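Local atomic coordinates of carboxylic ester hydrolase (Aspergillus niger, PDB entry 7K4O), a protein that hydrolyses ester bonds as a tannin acyl hydrolase (tannase), a fungal serine esterase whose substrates probably include galloyl esters. Residues A[150-159]-A[191-202]. Numbering follows the deposited sequence.
Sequences FAYKAHRELS and EGWSQVQRFGDE
With CG of R156 anti to its own N (chi1 178°) and the chain bent at the next bond, the arginine lies over the ring of F199. R156 CD stands 3.6 Å from the F199 ring centroid, and the guanidinium continues across the same face with the planes only 2° apart, an off-centre cation-pi stack. The opposite face of F199 carries CB of R198. That second arginine repeats the principle, an arginine laid flat on an aromatic ring so that its aliphatic part packs while its nitrogens still reach polar partners: the extended R198 chain sets its guanidinium on the Y152 ring, centres 4.1 Å apart. R198 NH1 donates a hydrogen bond, in the guanidinium plane, to a lone pair of S194 O (2.9 Å), which helps hold the group flat.

The buried side is polar. H155 NE2 donates to E191 OE1 (2.9 Å) from above the carboxylate plane, and the same oxygen also accepts from G95 N. Farther along, S159 OG donates to E202 OE2 (2.8 Å) on the anti side but tilted out of the carboxylate plane, while R156 NH1 makes a long salt bridge to E202 OE1 (3.8 Å). Water 3 links R156 NH1 to D201 OD1.

The axes of 150-159 and 191-196, parts of helices 144-169 and 187-196, cross at 76°, and E191 touches the turn around S186, consistent with the nucleophile elbow of an alpha/beta-hydrolase fold.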
ATOM      1  N   PHE A 150       2.209  10.521  12.202  1.00 18.88           N
ATOM      2  CA  PHE A 150       2.377   9.446  11.207  1.00 20.26           C
ATOM      3  C   PHE A 150       1.087   8.652  11.058  1.00 21.00           C
ATOM      4  O   PHE A 150       0.667   8.326   9.932  1.00 19.37           O
ATOM      5  CB  PHE A 150       3.535   8.538  11.623  1.00 20.10           C
ATOM      6  CG  PHE A 150       3.941   7.466  10.647  1.00 19.86           C
ATOM      7  CD1 PHE A 150       4.273   7.766   9.335  1.00 21.81           C
ATOM      8  CD2 PHE A 150       4.034   6.149  11.047  1.00 22.61           C
ATOM      9  CE1 PHE A 150       4.694   6.777   8.463  1.00 22.02           C
ATOM     10  CE2 PHE A 150       4.411   5.143  10.157  1.00 24.86           C
ATOM     11  CZ  PHE A 150       4.791   5.468   8.895  1.00 22.79           C
ATOM     12  N   ALA A 151       0.438   8.309  12.175  1.00 19.04           N
ATOM     13  CA  ALA A 151      -0.768   7.470  12.200  1.00 19.51           C
ATOM     14  C   ALA A 151      -1.870   8.100  11.351  1.00 20.26           C
ATOM     15  O   ALA A 151      -2.435   7.359  10.547  1.00 19.81           O
ATOM     16  CB  ALA A 151      -1.250   7.219  13.608  1.00 21.33           C
ATOM     17  N   TYR A 152      -2.227   9.347  11.643  1.00 20.11           N
ATOM     18  CA  TYR A 152      -3.390   9.967  10.966  1.00 19.76           C
ATOM     19  C   TYR A 152      -3.417  11.480  11.063  1.00 21.14           C
ATOM     20  O   TYR A 152      -4.164  12.092  10.276  1.00 19.54           O
ATOM     21  CB  TYR A 152      -4.701   9.387  11.514  1.00 19.15           C
ATOM     22  CG  TYR A 152      -5.043   9.757  12.933  1.00 20.10           C
ATOM     23  CD1 TYR A 152      -5.691  10.940  13.230  1.00 22.09           C
ATOM     24  CD2 TYR A 152      -4.721   8.903  14.006  1.00 21.11           C
ATOM     25  CE1 TYR A 152      -6.030  11.267  14.542  1.00 25.11           C
ATOM     26  CE2 TYR A 152      -5.071   9.207  15.311  1.00 23.12           C
ATOM     27  CZ  TYR A 152      -5.725  10.388  15.578  1.00 27.31           C
ATOM     28  OH  TYR A 152      -6.062  10.716  16.879  1.00 31.14           O
ATOM     29  N   LYS A 153      -2.701  12.110  11.967  1.00 18.46           N
ATOM     30  CA  LYS A 153      -2.986  13.538  12.205  1.00 19.28           C
ATOM     31  C   LYS A 153      -2.383  14.380  11.082  1.00 19.25           C
ATOM     32  O   LYS A 153      -2.977  15.442  10.720  1.00 19.58           O
ATOM     33  CB  LYS A 153      -2.478  13.976  13.587  1.00 22.49           C
ATOM     34  CG  LYS A 153      -2.888  15.366  13.994  1.00 27.94           C
ATOM     35  CD  LYS A 153      -2.741  15.613  15.528  1.00 31.56           C
ATOM     36  CE  LYS A 153      -1.292  15.572  15.982  1.00 31.03           C
ATOM     37  NZ  LYS A 153      -1.157  16.038  17.384  1.00 29.26           N
ATOM     38  N   ALA A 154      -1.206  14.056  10.584  1.00 18.87           N
ATOM     39  CA  ALA A 154      -0.527  14.867   9.546  1.00 18.97           C
ATOM     40  C   ALA A 154      -1.389  14.932   8.266  1.00 18.15           C
ATOM     41  O   ALA A 154      -1.507  16.024   7.647  1.00 18.73           O
ATOM     42  CB  ALA A 154       0.840  14.285   9.203  1.00 19.56           C
ATOM     43  N   HIS A 155      -2.005  13.835   7.891  1.00 18.76           N
ATOM     44  CA  HIS A 155      -2.832  13.842   6.654  1.00 19.69           C
ATOM     45  C   HIS A 155      -4.129  14.633   6.848  1.00 20.78           C
ATOM     46  O   HIS A 155      -4.574  15.340   5.913  1.00 20.01           O
ATOM     47  CB  HIS A 155      -3.116  12.438   6.177  1.00 19.69           C
ATOM     48  CG  HIS A 155      -2.071  11.936   5.260  1.00 20.02           C
ATOM     49  ND1 HIS A 155      -1.883  12.503   3.980  1.00 20.18           N
ATOM     50  CD2 HIS A 155      -1.106  11.012   5.444  1.00 22.06           C
ATOM     51  CE1 HIS A 155      -0.844  11.905   3.430  1.00 23.04           C
ATOM     52  NE2 HIS A 155      -0.363  10.968   4.282  1.00 22.80           N
ATOM     53  N   ARG A 156      -4.702  14.589   8.030  1.00 19.90           N
ATOM     54  CA  ARG A 156      -5.881  15.424   8.348  1.00 20.94           C
ATOM     55  C   ARG A 156      -5.527  16.905   8.172  1.00 19.56           C
ATOM     56  O   ARG A 156      -6.308  17.662   7.538  1.00 20.33           O
ATOM     57  CB  ARG A 156      -6.345  15.090   9.760  1.00 21.71           C
ATOM     58  CG  ARG A 156      -7.512  15.909  10.249  1.00 23.76           C
ATOM     59  CD  ARG A 156      -8.648  15.838   9.316  1.00 23.70           C
ATOM     60  NE  ARG A 156      -9.829  16.418   9.983  1.00 24.78           N
ATOM     61  CZ  ARG A 156     -10.983  16.634   9.343  1.00 27.04           C
ATOM     62  NH1 ARG A 156     -11.153  16.257   8.087  1.00 26.04           N
ATOM     63  NH2 ARG A 156     -11.991  17.161   9.997  1.00 30.82           N
ATOM     64  N   GLU A 157      -4.390  17.331   8.751  1.00 18.33           N
ATOM     65  CA  GLU A 157      -3.942  18.736   8.694  1.00 19.89           C
ATOM     66  C   GLU A 157      -3.648  19.137   7.237  1.00 20.18           C
ATOM     67  O   GLU A 157      -4.033  20.251   6.833  1.00 20.35           O
ATOM     68  CB  GLU A 157      -2.747  18.910   9.609  1.00 20.64           C
ATOM     69  CG  GLU A 157      -3.101  18.822  11.088  1.00 21.86           C
ATOM     70  CD  GLU A 157      -1.946  18.666  12.075  1.00 22.45           C
ATOM     71  OE1 GLU A 157      -0.764  18.676  11.639  1.00 22.60           O
ATOM     72  OE2 GLU A 157      -2.253  18.555  13.292  1.00 23.11           O
ATOM     73  N   LEU A 158      -2.941  18.280   6.510  1.00 18.79           N
ATOM     74  CA  LEU A 158      -2.615  18.539   5.091  1.00 19.38           C
ATOM     75  C   LEU A 158      -3.913  18.786   4.312  1.00 18.94           C
ATOM     76  O   LEU A 158      -3.974  19.752   3.526  1.00 19.98           O
ATOM     77  CB  LEU A 158      -1.793  17.401   4.496  1.00 20.54           C
ATOM     78  CG  LEU A 158      -1.630  17.382   2.956  1.00 20.74           C
ATOM     79  CD1 LEU A 158      -1.014  18.658   2.417  1.00 18.68           C
ATOM     80  CD2 LEU A 158      -0.889  16.139   2.529  1.00 21.40           C
ATOM     81  N   SER A 159      -4.897  17.918   4.454  1.00 18.85           N
ATOM     82  CA  SER A 159      -6.150  18.109   3.684  1.00 20.38           C
ATOM     83  C   SER A 159      -6.824  19.401   4.108  1.00 20.27           C
ATOM     84  O   SER A 159      -7.283  20.180   3.210  1.00 19.98           O
ATOM     85  CB  SER A 159      -7.061  16.935   3.831  1.00 21.18           C
ATOM     86  OG  SER A 159      -6.499  15.802   3.211  1.00 23.73           O
ATOM     87  N   GLU A 191      -2.104   5.118   4.860  1.00 20.23           N
ATOM     88  CA  GLU A 191      -2.400   6.535   5.125  1.00 19.74           C
ATOM     89  C   GLU A 191      -3.744   6.919   4.521  1.00 19.07           C
ATOM     90  O   GLU A 191      -4.503   7.629   5.186  1.00 20.31           O
ATOM     91  CB  GLU A 191      -1.290   7.431   4.635  1.00 20.02           C
ATOM     92  CG  GLU A 191       0.005   7.282   5.423  1.00 19.78           C
ATOM     93  CD  GLU A 191       1.257   7.758   4.723  1.00 23.74           C
ATOM     94  OE1 GLU A 191       1.162   8.509   3.745  1.00 21.43           O
ATOM     95  OE2 GLU A 191       2.379   7.405   5.202  1.00 22.28           O
ATOM     96  N   GLY A 192      -4.069   6.413   3.329  1.00 19.32           N
ATOM     97  CA  GLY A 192      -5.415   6.651   2.778  1.00 20.83           C
ATOM     98  C   GLY A 192      -6.491   6.120   3.708  1.00 20.08           C
ATOM     99  O   GLY A 192      -7.428   6.835   4.057  1.00 19.12           O
ATOM    100  N   TRP A 193      -6.357   4.875   4.152  1.00 19.58           N
ATOM    101  CA  TRP A 193      -7.373   4.274   5.063  1.00 19.60           C
ATOM    102  C   TRP A 193      -7.423   5.023   6.394  1.00 17.91           C
ATOM    103  O   TRP A 193      -8.500   5.089   6.996  1.00 19.29           O
ATOM    104  CB  TRP A 193      -7.136   2.778   5.279  1.00 18.98           C
ATOM    105  CG  TRP A 193      -7.624   1.931   4.153  1.00 18.43           C
ATOM    106  CD1 TRP A 193      -6.867   1.133   3.359  1.00 21.16           C
ATOM    107  CD2 TRP A 193      -8.963   1.866   3.631  1.00 18.83           C
ATOM    108  NE1 TRP A 193      -7.653   0.498   2.440  1.00 21.65           N
ATOM    109  CE2 TRP A 193      -8.946   0.936   2.576  1.00 20.37           C
ATOM    110  CE3 TRP A 193     -10.198   2.422   4.007  1.00 19.52           C
ATOM    111  CZ2 TRP A 193     -10.095   0.602   1.867  1.00 20.81           C
ATOM    112  CZ3 TRP A 193     -11.332   2.082   3.304  1.00 21.21           C
ATOM    113  CH2 TRP A 193     -11.274   1.198   2.228  1.00 20.50           C
ATOM    114  N   SER A 194      -6.321   5.599   6.865  1.00 18.34           N
ATOM    115  CA  SER A 194      -6.276   6.288   8.165  1.00 18.83           C
ATOM    116  C   SER A 194      -7.288   7.442   8.162  1.00 19.55           C
ATOM    117  O   SER A 194      -7.866   7.770   9.219  1.00 20.05           O
ATOM    118  CB  SER A 194      -4.897   6.771   8.526  1.00 19.34           C
ATOM    119  OG  SER A 194      -4.484   7.922   7.795  1.00 19.90           O
ATOM    120  N   GLN A 195      -7.484   8.083   7.015  1.00 18.45           N
ATOM    121  CA  GLN A 195      -8.418   9.223   6.909  1.00 18.66           C
ATOM    122  C   GLN A 195      -9.851   8.749   6.615  1.00 18.78           C
ATOM    123  O   GLN A 195     -10.788   9.229   7.253  1.00 18.95           O
ATOM    124  CB  GLN A 195      -8.003  10.200   5.806  1.00 19.70           C
ATOM    125  CG  GLN A 195      -6.583  10.701   5.959  1.00 19.26           C
ATOM    126  CD  GLN A 195      -6.332  11.393   7.282  1.00 20.24           C
ATOM    127  OE1 GLN A 195      -6.890  12.435   7.558  1.00 20.79           O
ATOM    128  NE2 GLN A 195      -5.542  10.756   8.145  1.00 18.38           N
ATOM    129  N   VAL A 196     -10.016   7.779   5.717  1.00 18.18           N
ATOM    130  CA  VAL A 196     -11.353   7.232   5.364  1.00 18.85           C
ATOM    131  C   VAL A 196     -12.034   6.655   6.615  1.00 20.54           C
ATOM    132  O   VAL A 196     -13.215   6.795   6.771  1.00 18.88           O
ATOM    133  CB  VAL A 196     -11.227   6.229   4.233  1.00 20.01           C
ATOM    134  CG1 VAL A 196     -12.528   5.480   3.993  1.00 19.51           C
ATOM    135  CG2 VAL A 196     -10.727   6.881   2.924  1.00 21.04           C
ATOM    136  N   GLN A 197     -11.250   6.081   7.522  1.00 19.94           N
ATOM    137  CA  GLN A 197     -11.768   5.481   8.770  1.00 19.05           C
ATOM    138  C   GLN A 197     -12.210   6.498   9.819  1.00 19.90           C
ATOM    139  O   GLN A 197     -12.906   6.084  10.727  1.00 20.20           O
ATOM    140  CB  GLN A 197     -10.709   4.520   9.324  1.00 18.08           C
ATOM    141  CG  GLN A 197     -10.621   3.250   8.530  1.00 18.16           C
ATOM    142  CD  GLN A 197      -9.463   2.349   8.870  1.00 21.22           C
ATOM    143  OE1 GLN A 197      -8.782   2.515   9.894  1.00 21.88           O
ATOM    144  NE2 GLN A 197      -9.157   1.430   7.967  1.00 19.94           N
ATOM    145  N   ARG A 198     -11.809   7.766   9.728  1.00 19.94           N
ATOM    146  CA  ARG A 198     -12.038   8.779  10.751  1.00 20.18           C
ATOM    147  C   ARG A 198     -12.819   9.997  10.260  1.00 21.97           C
ATOM    148  O   ARG A 198     -13.527  10.565  11.099  1.00 21.98           O
ATOM    149  CB  ARG A 198     -10.685   9.250  11.290  1.00 19.86           C
ATOM    150  CG  ARG A 198      -9.951   8.187  12.107  1.00 19.63           C
ATOM    151  CD  ARG A 198      -8.597   8.637  12.592  1.00 20.69           C
ATOM    152  NE  ARG A 198      -7.910   7.668  13.425  1.00 20.51           N
ATOM    153  CZ  ARG A 198      -7.164   6.654  12.973  1.00 20.72           C
ATOM    154  NH1 ARG A 198      -7.038   6.404  11.686  1.00 21.05           N
ATOM    155  NH2 ARG A 198      -6.555   5.848  13.840  1.00 21.72           N
ATOM    156  N   PHE A 199     -12.647  10.413   9.018  1.00 22.45           N
ATOM    157  CA  PHE A 199     -13.078  11.764   8.557  1.00 22.68           C
ATOM    158  C   PHE A 199     -13.902  11.599   7.283  1.00 22.57           C
ATOM    159  O   PHE A 199     -13.318  11.453   6.167  1.00 25.42           O
ATOM    160  CB  PHE A 199     -11.887  12.682   8.374  1.00 21.71           C
ATOM    161  CG  PHE A 199     -10.942  12.749   9.544  1.00 21.65           C
ATOM    162  CD1 PHE A 199     -11.365  13.261  10.759  1.00 24.28           C
ATOM    163  CD2 PHE A 199      -9.661  12.241   9.446  1.00 22.97           C
ATOM    164  CE1 PHE A 199     -10.513  13.260  11.854  1.00 24.77           C
ATOM    165  CE2 PHE A 199      -8.806  12.248  10.517  1.00 22.70           C
ATOM    166  CZ  PHE A 199      -9.240  12.754  11.734  1.00 23.31           C
ATOM    167  N   GLY A 200     -15.197  11.601   7.449  1.00 22.30           N
ATOM    168  CA  GLY A 200     -16.112  11.190   6.367  1.00 24.70           C
ATOM    169  C   GLY A 200     -16.083  12.098   5.159  1.00 24.30           C
ATOM    170  O   GLY A 200     -16.274  11.592   4.034  1.00 26.05           O
ATOM    171  N   ASP A 201     -15.851  13.384   5.347  1.00 24.26           N
ATOM    172  CA  ASP A 201     -15.903  14.293   4.174  1.00 29.17           C
ATOM    173  C   ASP A 201     -14.547  14.920   3.853  1.00 25.93           C
ATOM    174  O   ASP A 201     -14.541  15.872   3.057  1.00 26.84           O
ATOM    175  CB  ASP A 201     -16.961  15.364   4.369  1.00 39.34           C
ATOM    176  CG  ASP A 201     -16.832  16.053   5.695  1.00 47.94           C
ATOM    177  OD1 ASP A 201     -15.687  16.363   6.092  1.00 50.53           O
ATOM    178  OD2 ASP A 201     -17.877  16.156   6.384  1.00 75.11           O
ATOM    179  N   GLU A 202     -13.433  14.352   4.291  1.00 22.84           N
ATOM    180  CA  GLU A 202     -12.114  14.875   3.909  1.00 21.92           C
ATOM    181  C   GLU A 202     -11.915  14.686   2.391  1.00 21.56           C
ATOM    182  O   GLU A 202     -11.440  15.618   1.725  1.00 21.60           O
ATOM    183  CB  GLU A 202     -11.056  14.139   4.725  1.00 20.98           C
ATOM    184  CG  GLU A 202      -9.639  14.519   4.380  1.00 22.50           C
ATOM    185  CD  GLU A 202      -8.586  13.933   5.326  1.00 24.45           C
ATOM    186  OE1 GLU A 202      -8.954  13.675   6.453  1.00 29.50           O
ATOM    187  OE2 GLU A 202      -7.435  13.866   4.936  1.00 25.83           O
TER
HETATM  188  O   HOH W   1      -1.704   8.652   7.983  1.00 21.62           O
HETATM  189  O   HOH W   2      -4.705   4.876  11.227  1.00 20.73           O
HETATM  190  O   HOH W   3     -13.336  17.395   6.467  1.00 34.66           O